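Local coordinates for tRNA dimethylallyltransferase (Bacillus halodurans, PDB 3EXA), which probably transfers a dimethylallyl group from dimethylallyl diphosphate to the adenine at the anticodon-adjacent position of tRNAs that read codons beginning with uridine, at residues S36-R41 / I45-I50; D76-A81 / F112-I117; T86-H89 / L94-L97; Y104-I109 / L275-N280; T285-T290 / I298-N303. All coordinates share one frame; numbering follows the deposited sequence.

Interaction 1. Residues S36-R41 / I45-I50; sequences SMQVYR and IGTAKI
Lys49 NZ is gripped from several sides: it donates to the backbone carbonyl Tyr40 O at 2.8 Å and forms salt bridges with Asp44 and Asp64. It reaches Tyr40 O from one side of the carbonyl plane, tilted 35° out of it, with a C=O...N angle of 135°. The lysine chain leaves with CG anti to the backbone N (chi1 -165°) and bends at chi3, which brings the ammonium back over the 36-41 loop. Beside it the Gln38 side chain lies between Thr47 and Lys49, bent at chi2. Thr47 is the third residue of a type I turn from Ile45 to Ala48; its CG2 rests 4.0 Å from Met37 CB, while OG1 bonds to Met43 O. A methionine in place of Lys49 would probably leave Tyr40 O without this donor and both aspartates without their cationic mate. Met37 and Gln38 belong to a region thought to meet tRNA. The two aspartates probably balance the ammonium's charge, letting one lysine tie the two parts of the loop together.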
# COMPACT_ATOMS: atom_id res chain seq x y z
N SER A 36 -1.54 -26.83 -5.22
CA SER A 36 -1.81 -25.73 -6.13
C SER A 36 -1.81 -26.08 -7.62
O SER A 36 -2.46 -25.40 -8.41
CB SER A 36 -0.81 -24.61 -5.88
OG SER A 36 0.52 -25.06 -6.08
N MSE A 37 -1.07 -27.11 -8.01
CA MSE A 37 -1.03 -27.48 -9.42
C MSE A 37 -2.26 -28.26 -9.86
O MSE A 37 -2.60 -28.25 -11.04
CB MSE A 37 0.23 -28.29 -9.73
CG MSE A 37 1.48 -27.43 -9.83
SE MSE A 37 1.32 -26.01 -11.17
CE MSE A 37 1.21 -24.47 -9.97
N GLN A 38 -2.93 -28.91 -8.91
CA GLN A 38 -4.12 -29.69 -9.19
C GLN A 38 -5.28 -28.81 -9.64
O GLN A 38 -6.29 -29.32 -10.13
CB GLN A 38 -4.58 -30.44 -7.94
CG GLN A 38 -3.57 -31.39 -7.35
CD GLN A 38 -3.34 -32.59 -8.22
OE1 GLN A 38 -2.90 -32.47 -9.36
NE2 GLN A 38 -3.65 -33.77 -7.70
N VAL A 39 -5.17 -27.49 -9.47
CA VAL A 39 -6.26 -26.61 -9.86
C VAL A 39 -6.38 -26.42 -11.36
O VAL A 39 -7.48 -26.22 -11.87
CB VAL A 39 -6.14 -25.19 -9.20
CG1 VAL A 39 -5.85 -25.32 -7.70
CG2 VAL A 39 -5.09 -24.35 -9.92
N TYR A 40 -5.25 -26.50 -12.06
CA TYR A 40 -5.23 -26.30 -13.51
C TYR A 40 -5.77 -27.45 -14.32
O TYR A 40 -5.22 -28.54 -14.32
CB TYR A 40 -3.80 -25.98 -13.96
CG TYR A 40 -3.25 -24.71 -13.36
CD1 TYR A 40 -3.73 -23.46 -13.76
CD2 TYR A 40 -2.27 -24.75 -12.37
CE1 TYR A 40 -3.25 -22.28 -13.19
CE2 TYR A 40 -1.79 -23.59 -11.79
CZ TYR A 40 -2.28 -22.36 -12.20
OH TYR A 40 -1.80 -21.20 -11.63
N ARG A 41 -6.87 -27.21 -15.03
CA ARG A 41 -7.45 -28.25 -15.86
C ARG A 41 -6.73 -28.43 -17.18
O ARG A 41 -6.23 -27.47 -17.76
CB ARG A 41 -8.94 -27.98 -16.09
CG ARG A 41 -9.31 -26.53 -16.02
CD ARG A 41 -10.79 -26.41 -15.85
NE ARG A 41 -11.13 -25.09 -15.36
CZ ARG A 41 -12.37 -24.70 -15.06
NH1 ARG A 41 -13.38 -25.54 -15.21
NH2 ARG A 41 -12.58 -23.47 -14.61
N ILE A 45 -1.57 -35.29 -16.35
CA ILE A 45 -0.38 -36.12 -16.25
C ILE A 45 0.75 -35.46 -15.49
O ILE A 45 1.21 -35.98 -14.48
CB ILE A 45 0.12 -36.51 -17.63
CG1 ILE A 45 -0.98 -37.28 -18.36
CG2 ILE A 45 1.38 -37.32 -17.51
CD1 ILE A 45 -0.75 -37.44 -19.83
N GLY A 46 1.20 -34.31 -15.97
CA GLY A 46 2.30 -33.62 -15.31
C GLY A 46 2.05 -33.29 -13.85
O GLY A 46 3.00 -33.08 -13.09
N THR A 47 0.80 -33.24 -13.43
CA THR A 47 0.54 -32.90 -12.04
C THR A 47 0.11 -34.09 -11.19
O THR A 47 -0.26 -33.92 -10.02
CB THR A 47 -0.53 -31.80 -11.94
OG1 THR A 47 -1.82 -32.34 -12.23
CG2 THR A 47 -0.23 -30.68 -12.93
N ALA A 48 0.17 -35.29 -11.76
CA ALA A 48 -0.21 -36.50 -11.04
C ALA A 48 -1.58 -36.30 -10.39
O ALA A 48 -1.78 -36.63 -9.22
CB ALA A 48 0.83 -36.84 -9.98
N LYS A 49 -2.50 -35.75 -11.17
CA LYS A 49 -3.86 -35.47 -10.71
C LYS A 49 -4.56 -36.76 -10.28
O LYS A 49 -4.46 -37.79 -10.94
CB LYS A 49 -4.65 -34.78 -11.81
CG LYS A 49 -5.94 -34.12 -11.35
CD LYS A 49 -6.51 -33.19 -12.41
CE LYS A 49 -5.63 -31.96 -12.62
NZ LYS A 49 -6.05 -31.17 -13.81
N ILE A 50 -5.27 -36.68 -9.15
CA ILE A 50 -6.00 -37.84 -8.65
C ILE A 50 -7.15 -38.18 -9.59
O ILE A 50 -7.82 -37.30 -10.11
CB ILE A 50 -6.59 -37.57 -7.24
CG1 ILE A 50 -7.41 -38.79 -6.79
CG2 ILE A 50 -7.48 -36.34 -7.25
CD1 ILE A 50 -7.87 -38.73 -5.36

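Interaction 2. Residues D76-A81 / F112-I117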
# COMPACT_ATOMS: atom_id res chain seq x y z
N ASP A 76 -5.61 -16.77 -2.98
CA ASP A 76 -6.75 -17.31 -3.71
C ASP A 76 -7.13 -18.64 -3.06
O ASP A 76 -8.30 -18.91 -2.81
CB ASP A 76 -6.43 -17.57 -5.20
CG ASP A 76 -6.07 -16.30 -5.97
OD1 ASP A 76 -6.81 -15.29 -5.87
OD2 ASP A 76 -5.05 -16.33 -6.70
N PHE A 77 -6.13 -19.47 -2.77
CA PHE A 77 -6.39 -20.77 -2.15
C PHE A 77 -7.08 -20.64 -0.80
O PHE A 77 -8.08 -21.32 -0.54
CB PHE A 77 -5.10 -21.56 -1.99
CG PHE A 77 -5.27 -22.83 -1.21
CD1 PHE A 77 -4.66 -22.98 0.03
CD2 PHE A 77 -6.06 -23.87 -1.70
CE1 PHE A 77 -4.85 -24.13 0.78
CE2 PHE A 77 -6.25 -25.03 -0.95
CZ PHE A 77 -5.65 -25.16 0.29
N GLN A 78 -6.55 -19.77 0.06
CA GLN A 78 -7.10 -19.55 1.39
C GLN A 78 -8.56 -19.07 1.37
O GLN A 78 -9.37 -19.53 2.17
CB GLN A 78 -6.21 -18.54 2.14
CG GLN A 78 -6.67 -18.20 3.55
CD GLN A 78 -5.78 -17.15 4.22
OE1 GLN A 78 -4.64 -17.43 4.59
NE2 GLN A 78 -6.30 -15.93 4.35
N ASP A 79 -8.89 -18.15 0.47
CA ASP A 79 -10.26 -17.65 0.37
C ASP A 79 -11.22 -18.76 -0.10
O ASP A 79 -12.43 -18.68 0.13
CB ASP A 79 -10.36 -16.45 -0.59
CG ASP A 79 -9.55 -15.25 -0.14
OD1 ASP A 79 -9.29 -15.12 1.08
OD2 ASP A 79 -9.19 -14.42 -1.00
N LEU A 80 -10.69 -19.78 -0.77
CA LEU A 80 -11.54 -20.88 -1.23
C LEU A 80 -11.59 -22.03 -0.23
O LEU A 80 -12.62 -22.68 -0.08
CB LEU A 80 -11.06 -21.41 -2.58
CG LEU A 80 -11.29 -20.51 -3.81
CD1 LEU A 80 -10.55 -21.09 -4.99
CD2 LEU A 80 -12.78 -20.41 -4.11
N ALA A 81 -10.49 -22.28 0.47
CA ALA A 81 -10.45 -23.38 1.43
C ALA A 81 -11.18 -23.08 2.73
O ALA A 81 -11.98 -23.90 3.21
CB ALA A 81 -9.02 -23.75 1.74
N PHE A 112 -3.71 -16.75 8.07
CA PHE A 112 -2.88 -15.55 7.91
C PHE A 112 -3.67 -14.40 7.30
O PHE A 112 -4.44 -14.59 6.36
CB PHE A 112 -1.67 -15.84 7.01
CG PHE A 112 -0.63 -16.71 7.65
CD1 PHE A 112 -0.23 -16.49 8.97
CD2 PHE A 112 -0.01 -17.72 6.93
CE1 PHE A 112 0.77 -17.27 9.55
CE2 PHE A 112 0.99 -18.51 7.50
CZ PHE A 112 1.38 -18.28 8.81
N ASN A 113 -3.45 -13.19 7.83
CA ASN A 113 -4.14 -12.00 7.33
C ASN A 113 -4.12 -11.93 5.81
O ASN A 113 -5.17 -11.93 5.17
CB ASN A 113 -3.48 -10.73 7.88
CG ASN A 113 -4.14 -9.47 7.34
OD1 ASN A 113 -3.52 -8.40 7.30
ND2 ASN A 113 -5.40 -9.58 6.93
N LEU A 114 -2.91 -11.86 5.25
CA LEU A 114 -2.69 -11.76 3.80
C LEU A 114 -3.25 -10.45 3.25
O LEU A 114 -3.78 -10.41 2.13
CB LEU A 114 -3.33 -12.96 3.07
CG LEU A 114 -2.60 -14.30 3.19
CD1 LEU A 114 -3.41 -15.35 2.44
CD2 LEU A 114 -1.19 -14.20 2.61
N GLY A 115 -3.12 -9.40 4.04
CA GLY A 115 -3.60 -8.09 3.64
C GLY A 115 -2.52 -7.31 2.91
O GLY A 115 -1.32 -7.53 3.14
N ASP A 116 -2.94 -6.40 2.04
CA ASP A 116 -2.02 -5.57 1.27
C ASP A 116 -1.16 -4.70 2.17
O ASP A 116 -1.34 -4.68 3.39
CB ASP A 116 -2.80 -4.68 0.30
CG ASP A 116 -3.69 -5.46 -0.66
OD1 ASP A 116 -3.16 -6.34 -1.37
OD2 ASP A 116 -4.91 -5.19 -0.69
N ILE A 117 -0.22 -3.98 1.56
CA ILE A 117 0.66 -3.09 2.30
C ILE A 117 0.63 -1.69 1.69
O ILE A 117 1.21 -1.45 0.63
CB ILE A 117 2.13 -3.61 2.29
CG1 ILE A 117 2.24 -4.92 3.08
CG2 ILE A 117 3.05 -2.56 2.91
CD1 ILE A 117 1.68 -6.15 2.36
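Gln78 reaches out from its helix and donates through NE2 to Phe112 O at 3.0 Å. The carbonyl points almost straight at the donor, with a C=O...N angle of 163°, and the acceptor lies close to the plane of the glutamine amide; the N-H...O angle is a moderate 148°. Leu114 comes from the opposite direction and sets its CD1 methyl against the same amide, 3.2 Å from Gln78 OE1 and 3.5 Å from Gln78 NE2. CG of Gln78 stands anti to the backbone N (chi1 180°) and the chain stays extended at chi2, which carries the amide clear of the helix to the loop. That helix, 74-90, flanks the central parallel sheet of a P-loop NTPase-like fold, whereas 112-117 lies in the irregular loop between helix 102-110 and helix 121-133. Further out, Leu114 also packs on Val74 and Ala75, near the start of the glutamine's own helix. Phe112 touches Ala107 on helix 102-110, the helix that Gln78 meets as well. The second subunit also reaches Phe112: Arg160 of that chain makes a cation-pi contact with the Phe112 ring, and Tyr159 of that chain packs on it.

Interaction 3. Residues T86-H89 / L94-L97; sequences TEIH and LPFL
The last turns of helix 74-90 run close over the beginning of strand 94-98, with Ile88 CA 6.0 Å from Pro95 CA and His89 CA 6.4 Å from Leu94 CA. Pro95 turns its ring toward the helix and is met by two consecutive helical side chains. Ile88 crosses it obliquely: CG2 comes within 3.8 Å of Pro95 CD and 3.6 Å of Pro95 N, a nitrogen that carries no hydrogen and so can be covered by a methyl without losing a donor. The other branch of the isoleucine brings CD1 to 3.9 Å from Pro95 CB. This is where helix 74-90, the connection between the parallel strands 60-61 and 94-98 in a beta-alpha-beta crossover, hands the chain back to the sheet. His89 meets the proline about at a right angle. Pro95 CD lies over a face of the imidazole, 3.9 Å from the ring centroid and 29° off the normal, which makes a CH-pi contact. The rotation of that ring is set from outside the pair, because its NE2 is hydrogen-bonded to Lys4 O on the neighbouring strand 4-9. An alanine in place of His89 is likely to uncover that side of the Pro95 ring and leave Lys4 O without its imidazole partner. Ile88 also touches Glu30 and Ile32 of strand 29-33.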
# COMPACT_ATOMS: atom_id res chain seq x y z
N THR A 86 -15.94 -24.87 6.37
CA THR A 86 -17.20 -24.60 7.07
C THR A 86 -18.36 -25.31 6.38
O THR A 86 -19.23 -25.86 7.04
CB THR A 86 -17.51 -23.09 7.10
OG1 THR A 86 -16.40 -22.39 7.68
CG2 THR A 86 -18.76 -22.82 7.94
N GLU A 87 -18.36 -25.30 5.04
CA GLU A 87 -19.42 -25.95 4.28
C GLU A 87 -19.38 -27.46 4.48
O GLU A 87 -20.41 -28.14 4.44
CB GLU A 87 -19.28 -25.59 2.79
CG GLU A 87 -19.43 -24.10 2.48
CD GLU A 87 -18.92 -23.70 1.10
OE1 GLU A 87 -19.30 -24.36 0.11
OE2 GLU A 87 -18.14 -22.72 1.01
N ILE A 88 -18.18 -28.00 4.70
CA ILE A 88 -18.01 -29.42 4.95
C ILE A 88 -18.52 -29.74 6.36
O ILE A 88 -19.09 -30.81 6.59
CB ILE A 88 -16.52 -29.82 4.80
CG1 ILE A 88 -16.11 -29.69 3.32
CG2 ILE A 88 -16.28 -31.24 5.32
CD1 ILE A 88 -14.64 -29.95 3.05
N HIS A 89 -18.34 -28.81 7.29
CA HIS A 89 -18.82 -29.01 8.65
C HIS A 89 -20.33 -28.86 8.71
O HIS A 89 -20.98 -29.48 9.55
CB HIS A 89 -18.18 -28.01 9.61
CG HIS A 89 -16.89 -28.51 10.19
ND1 HIS A 89 -16.84 -29.57 11.07
CD2 HIS A 89 -15.62 -28.12 9.99
CE1 HIS A 89 -15.57 -29.82 11.38
NE2 HIS A 89 -14.82 -28.95 10.74
N LEU A 94 -16.11 -34.40 8.01
CA LEU A 94 -14.81 -33.96 8.49
C LEU A 94 -13.91 -33.53 7.33
O LEU A 94 -13.59 -34.33 6.45
CB LEU A 94 -14.14 -35.09 9.28
CG LEU A 94 -12.71 -34.83 9.74
CD1 LEU A 94 -12.68 -33.62 10.65
CD2 LEU A 94 -12.20 -36.05 10.44
N PRO A 95 -13.50 -32.25 7.32
CA PRO A 95 -12.64 -31.73 6.26
C PRO A 95 -11.19 -32.20 6.34
O PRO A 95 -10.56 -32.15 7.39
CB PRO A 95 -12.76 -30.22 6.43
CG PRO A 95 -12.86 -30.08 7.91
CD PRO A 95 -13.86 -31.18 8.26
N PHE A 96 -10.68 -32.64 5.19
CA PHE A 96 -9.32 -33.15 5.04
C PHE A 96 -8.49 -32.27 4.08
O PHE A 96 -8.86 -32.09 2.92
CB PHE A 96 -9.38 -34.58 4.48
CG PHE A 96 -9.52 -35.66 5.53
CD1 PHE A 96 -8.40 -36.34 6.01
CD2 PHE A 96 -10.77 -36.02 6.03
CE1 PHE A 96 -8.51 -37.35 6.97
CE2 PHE A 96 -10.90 -37.03 6.98
CZ PHE A 96 -9.76 -37.70 7.46
N LEU A 97 -7.39 -31.72 4.57
CA LEU A 97 -6.50 -30.92 3.75
C LEU A 97 -5.34 -31.85 3.42
O LEU A 97 -4.52 -32.19 4.29
CB LEU A 97 -5.99 -29.69 4.52
CG LEU A 97 -5.12 -28.68 3.76
CD1 LEU A 97 -5.88 -28.09 2.60
CD2 LEU A 97 -4.69 -27.57 4.69

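Interaction 4. Residues Y104-I109 / L275-N280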
# COMPACT_ATOMS: atom_id res chain seq x y z
N TYR A 104 0.63 -23.10 1.12
CA TYR A 104 -0.82 -23.16 1.05
C TYR A 104 -1.46 -23.77 2.29
O TYR A 104 -2.53 -23.33 2.73
CB TYR A 104 -1.26 -23.94 -0.21
CG TYR A 104 -1.03 -23.20 -1.52
CD1 TYR A 104 0.23 -22.68 -1.84
CD2 TYR A 104 -2.07 -23.02 -2.43
CE1 TYR A 104 0.45 -22.00 -3.05
CE2 TYR A 104 -1.87 -22.34 -3.64
CZ TYR A 104 -0.61 -21.83 -3.95
OH TYR A 104 -0.39 -21.14 -5.13
N VAL A 105 -0.80 -24.76 2.88
CA VAL A 105 -1.33 -25.40 4.07
C VAL A 105 -1.19 -24.50 5.29
O VAL A 105 -2.13 -24.37 6.07
CB VAL A 105 -0.62 -26.77 4.37
CG1 VAL A 105 -0.80 -27.71 3.19
CG2 VAL A 105 0.85 -26.55 4.67
N ASN A 106 -0.03 -23.86 5.46
CA ASN A 106 0.15 -22.97 6.61
C ASN A 106 -0.77 -21.77 6.57
O ASN A 106 -1.22 -21.31 7.61
CB ASN A 106 1.58 -22.47 6.71
CG ASN A 106 2.52 -23.54 7.18
OD1 ASN A 106 2.10 -24.63 7.55
ND2 ASN A 106 3.81 -23.23 7.17
N ALA A 107 -1.06 -21.28 5.38
CA ALA A 107 -1.93 -20.13 5.25
C ALA A 107 -3.35 -20.46 5.70
O ALA A 107 -4.06 -19.60 6.21
CB ALA A 107 -1.93 -19.63 3.82
N VAL A 108 -3.76 -21.71 5.50
CA VAL A 108 -5.11 -22.15 5.88
C VAL A 108 -5.21 -22.51 7.35
O VAL A 108 -6.17 -22.13 8.02
CB VAL A 108 -5.52 -23.39 5.07
CG1 VAL A 108 -6.75 -24.04 5.69
CG2 VAL A 108 -5.79 -23.00 3.63
N ILE A 109 -4.23 -23.25 7.85
CA ILE A 109 -4.28 -23.67 9.24
C ILE A 109 -3.98 -22.55 10.21
O ILE A 109 -4.18 -22.72 11.42
CB ILE A 109 -3.31 -24.82 9.52
CG1 ILE A 109 -1.87 -24.36 9.37
CG2 ILE A 109 -3.59 -25.97 8.58
CD1 ILE A 109 -0.87 -25.41 9.82
N LEU A 275 9.79 -32.16 2.53
CA LEU A 275 9.96 -32.90 3.78
C LEU A 275 10.60 -32.00 4.83
O LEU A 275 10.18 -31.97 5.99
CB LEU A 275 10.83 -34.14 3.54
CG LEU A 275 10.08 -35.47 3.39
CD1 LEU A 275 10.96 -36.49 2.69
CD2 LEU A 275 9.68 -35.96 4.77
N THR A 276 11.63 -31.26 4.42
CA THR A 276 12.32 -30.36 5.33
C THR A 276 11.34 -29.34 5.90
O THR A 276 11.32 -29.09 7.11
CB THR A 276 13.49 -29.66 4.62
OG1 THR A 276 14.59 -30.57 4.52
CG2 THR A 276 13.92 -28.41 5.38
N TRP A 277 10.52 -28.77 5.04
CA TRP A 277 9.56 -27.80 5.51
C TRP A 277 8.60 -28.38 6.53
O TRP A 277 8.40 -27.78 7.58
CB TRP A 277 8.76 -27.24 4.34
CG TRP A 277 7.82 -26.18 4.76
CD1 TRP A 277 6.53 -26.03 4.35
CD2 TRP A 277 8.09 -25.08 5.65
NE1 TRP A 277 5.97 -24.91 4.93
CE2 TRP A 277 6.91 -24.31 5.74
CE3 TRP A 277 9.21 -24.68 6.39
CZ2 TRP A 277 6.82 -23.15 6.52
CZ3 TRP A 277 9.12 -23.52 7.17
CH2 TRP A 277 7.93 -22.78 7.23
N PHE A 278 8.01 -29.54 6.26
CA PHE A 278 7.07 -30.12 7.21
C PHE A 278 7.73 -30.66 8.48
O PHE A 278 7.15 -30.60 9.56
CB PHE A 278 6.21 -31.20 6.55
CG PHE A 278 5.24 -30.65 5.56
CD1 PHE A 278 5.25 -31.07 4.24
CD2 PHE A 278 4.35 -29.64 5.94
CE1 PHE A 278 4.41 -30.48 3.30
CE2 PHE A 278 3.50 -29.05 5.01
CZ PHE A 278 3.52 -29.47 3.68
N ARG A 279 8.95 -31.17 8.33
CA ARG A 279 9.70 -31.69 9.47
C ARG A 279 9.96 -30.54 10.43
O ARG A 279 10.14 -30.74 11.63
CB ARG A 279 11.04 -32.28 9.02
CG ARG A 279 10.99 -33.72 8.57
CD ARG A 279 10.61 -34.62 9.74
NE ARG A 279 10.64 -36.04 9.41
CZ ARG A 279 10.47 -37.01 10.30
NH1 ARG A 279 10.27 -36.72 11.58
NH2 ARG A 279 10.51 -38.28 9.92
N ASN A 280 9.97 -29.33 9.88
CA ASN A 280 10.22 -28.13 10.67
C ASN A 280 8.93 -27.61 11.31
O ASN A 280 8.97 -26.63 12.05
CB ASN A 280 10.83 -27.05 9.79
CG ASN A 280 11.85 -26.21 10.52
OD1 ASN A 280 12.26 -25.15 10.05
ND2 ASN A 280 12.28 -26.69 11.69
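Two pairs of side chains come from opposite directions and meet between helices 102-110 and 256-279, whose closest CA atoms here, Asn106 and Phe278, are still 10.0 Å apart. In the first pair Val105 points its CG2 methyl at the edge of the Phe278 ring, in the ring plane and 3.7 Å from CE2. The second pair is polar against aromatic: the amide of Asn106 comes obliquely to the indole of Trp277, their planes 56° apart, with ND2 3.1 Å from CZ2. Trp277 and Phe278 are neighbours in sequence but leave the helix differently. The indole CG is anti to the backbone N (chi1 -177°), the phenyl CG beside it (chi1 -70°), and the two rings thus serve separate partners. Asn157 of the second subunit packs on Trp277, and Tyr159 of that subunit on Asn106. Phe278 also touches Met194 in the sheet, and its side chain lies about 4 Å from Gly10, nearest atoms, placing the contact beside the predicted ATP-binding P-loop; helix 256-279 ends in a region that probably meets tRNA.

Interaction 5. Residues T285-T290 / I298-N303; sequences TWFDMT and IMEIHN
Apolar packing carries this contact. Ile301 lays its CG1 methylene over one face of the Phe287 ring, 3.6 Å from the centroid and only 15° off the normal, a CH-pi contact nearly straight above the ring. The isoleucine's CD1 continues across the ring to 4.1 Å from Phe287 CG, the two side chains sliding past each other in opposite directions. Around them Ile301 also packs on Ile195 of the adjacent strand and on Leu23 of helix 16-25.

The polar contact comes at the rim of the same ring. Glu300, one residue earlier on the helix, extends with CG anti to the backbone N (chi1 176°) and brings OE2 to 3.1 Å from Phe287 CE2, near the ring plane, where the aromatic hydrogens carry slight positive charge. Its carboxylate is turned 57° from the ring, and OE1 has its charge partner in Lys297.

A local hydrogen bond lies within 285-290. Asp288 OD2 accepts from Thr290 N at 2.9 Å, from above the carboxylate plane, which makes an Asx turn; Thr290 OG1 is hydrogen-bonded to Glu200 N. The turn starts at Asp288, the last residue of strand 284-288.

That strand is the outermost on its side of the parallel sheet, backbone-bonded to strand 191-198, and helix 294-317 packs against it through Phe287, an alpha-helix-on-sheet arrangement in keeping with the alpha/beta fold of P-loop enzymes.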
# COMPACT_ATOMS: atom_id res chain seq x y z
N THR A 285 2.66 -35.28 13.50
CA THR A 285 2.94 -36.66 13.86
C THR A 285 3.29 -37.43 12.59
O THR A 285 2.50 -37.50 11.65
CB THR A 285 1.72 -37.25 14.56
OG1 THR A 285 1.35 -36.37 15.64
CG2 THR A 285 2.01 -38.64 15.12
N TRP A 286 4.49 -38.00 12.55
CA TRP A 286 4.89 -38.70 11.35
C TRP A 286 4.66 -40.20 11.36
O TRP A 286 4.53 -40.83 12.41
CB TRP A 286 6.36 -38.42 11.04
CG TRP A 286 6.64 -36.98 10.69
CD1 TRP A 286 6.89 -35.96 11.56
CD2 TRP A 286 6.67 -36.41 9.37
NE1 TRP A 286 7.09 -34.79 10.86
CE2 TRP A 286 6.96 -35.04 9.52
CE3 TRP A 286 6.50 -36.94 8.08
CZ2 TRP A 286 7.07 -34.18 8.42
CZ3 TRP A 286 6.61 -36.07 6.99
CH2 TRP A 286 6.89 -34.71 7.17
N PHE A 287 4.57 -40.75 10.16
CA PHE A 287 4.37 -42.16 10.00
C PHE A 287 5.23 -42.61 8.86
O PHE A 287 5.28 -41.97 7.81
CB PHE A 287 2.90 -42.48 9.72
CG PHE A 287 2.00 -42.32 10.91
CD1 PHE A 287 1.49 -41.08 11.27
CD2 PHE A 287 1.65 -43.43 11.68
CE1 PHE A 287 0.64 -40.94 12.36
CE2 PHE A 287 0.81 -43.31 12.78
CZ PHE A 287 0.30 -42.06 13.12
N ASP A 288 5.94 -43.71 9.07
CA ASP A 288 6.82 -44.26 8.06
C ASP A 288 6.03 -45.23 7.18
O ASP A 288 5.43 -46.18 7.67
CB ASP A 288 7.99 -44.99 8.73
CG ASP A 288 9.12 -45.29 7.77
OD1 ASP A 288 10.23 -45.57 8.27
OD2 ASP A 288 8.90 -45.25 6.54
N MSE A 289 6.04 -44.97 5.88
CA MSE A 289 5.32 -45.79 4.93
C MSE A 289 6.25 -46.72 4.17
O MSE A 289 5.84 -47.34 3.19
CB MSE A 289 4.57 -44.91 3.93
CG MSE A 289 3.66 -43.88 4.58
SE MSE A 289 2.42 -44.69 5.83
CE MSE A 289 0.96 -45.02 4.58
N THR A 290 7.50 -46.80 4.60
CA THR A 290 8.49 -47.65 3.95
C THR A 290 8.03 -49.10 3.79
O THR A 290 8.08 -49.88 4.75
CB THR A 290 9.81 -47.66 4.71
OG1 THR A 290 10.32 -46.33 4.78
CG2 THR A 290 10.82 -48.54 3.99
N ILE A 298 -2.73 -47.95 8.18
CA ILE A 298 -3.92 -47.14 8.09
C ILE A 298 -4.78 -47.28 9.34
O ILE A 298 -5.43 -46.33 9.77
CB ILE A 298 -4.73 -47.50 6.83
CG1 ILE A 298 -5.42 -46.26 6.28
CG2 ILE A 298 -5.75 -48.59 7.15
CD1 ILE A 298 -6.55 -45.73 7.12
N MSE A 299 -4.76 -48.47 9.94
CA MSE A 299 -5.53 -48.71 11.14
C MSE A 299 -4.86 -47.97 12.31
O MSE A 299 -5.54 -47.44 13.18
CB MSE A 299 -5.61 -50.21 11.42
CG MSE A 299 -6.62 -50.63 12.49
SE MSE A 299 -6.93 -52.57 12.52
CE MSE A 299 -5.18 -53.17 13.16
N GLU A 300 -3.53 -47.91 12.30
CA GLU A 300 -2.80 -47.21 13.35
C GLU A 300 -2.98 -45.71 13.23
O GLU A 300 -3.10 -45.01 14.23
CB GLU A 300 -1.30 -47.53 13.26
CG GLU A 300 -0.44 -46.76 14.27
CD GLU A 300 1.03 -46.67 13.86
OE1 GLU A 300 1.47 -47.51 13.04
OE2 GLU A 300 1.74 -45.77 14.36
N ILE A 301 -3.00 -45.23 11.99
CA ILE A 301 -3.16 -43.80 11.73
C ILE A 301 -4.56 -43.32 12.07
O ILE A 301 -4.72 -42.21 12.56
CB ILE A 301 -2.89 -43.46 10.24
CG1 ILE A 301 -1.41 -43.67 9.92
CG2 ILE A 301 -3.28 -42.01 9.96
CD1 ILE A 301 -1.07 -43.48 8.47
N HIS A 302 -5.56 -44.15 11.78
CA HIS A 302 -6.95 -43.79 12.06
C HIS A 302 -7.19 -43.71 13.56
O HIS A 302 -7.88 -42.82 14.05
CB HIS A 302 -7.90 -44.81 11.46
CG HIS A 302 -9.30 -44.71 12.01
ND1 HIS A 302 -9.67 -45.28 13.21
CD2 HIS A 302 -10.39 -44.07 11.53
CE1 HIS A 302 -10.95 -45.00 13.45
NE2 HIS A 302 -11.40 -44.27 12.45
N ASN A 303 -6.63 -44.67 14.28
CA ASN A 303 -6.79 -44.68 15.71
C ASN A 303 -6.21 -43.39 16.27
O ASN A 303 -6.88 -42.70 17.04
CB ASN A 303 -6.09 -45.89 16.32
CG ASN A 303 -6.20 -45.91 17.82
OD1 ASN A 303 -5.25 -45.56 18.53
ND2 ASN A 303 -7.37 -46.29 18.33

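How the interactions relate
Interactions 2, 3 and 4 form a connected group around helices 74-90 and 102-110. Phe77 links the first two, its CZ 3.7 Å from Leu97 CD1, and also packs on Tyr104 and Val108 of interaction 4. Interaction 1 joins through Ser36 CB, 3.4 Å from Tyr104 CE2, and interaction 5 joins interaction 4 through Trp286, whose CZ3 is 3.8 Å from Leu275 CD2. Interactions 1 and 4 lie nearest the predicted nucleotide and tRNA sites: the side chain of Ile50 is about 4 Å from that of Thr17, and that of Phe278 about 4 Å from Gly10. Interactions 3 and 5 reach the same sheet with centres 21 Å apart, and interactions 2 and 4 both touch the second subunit.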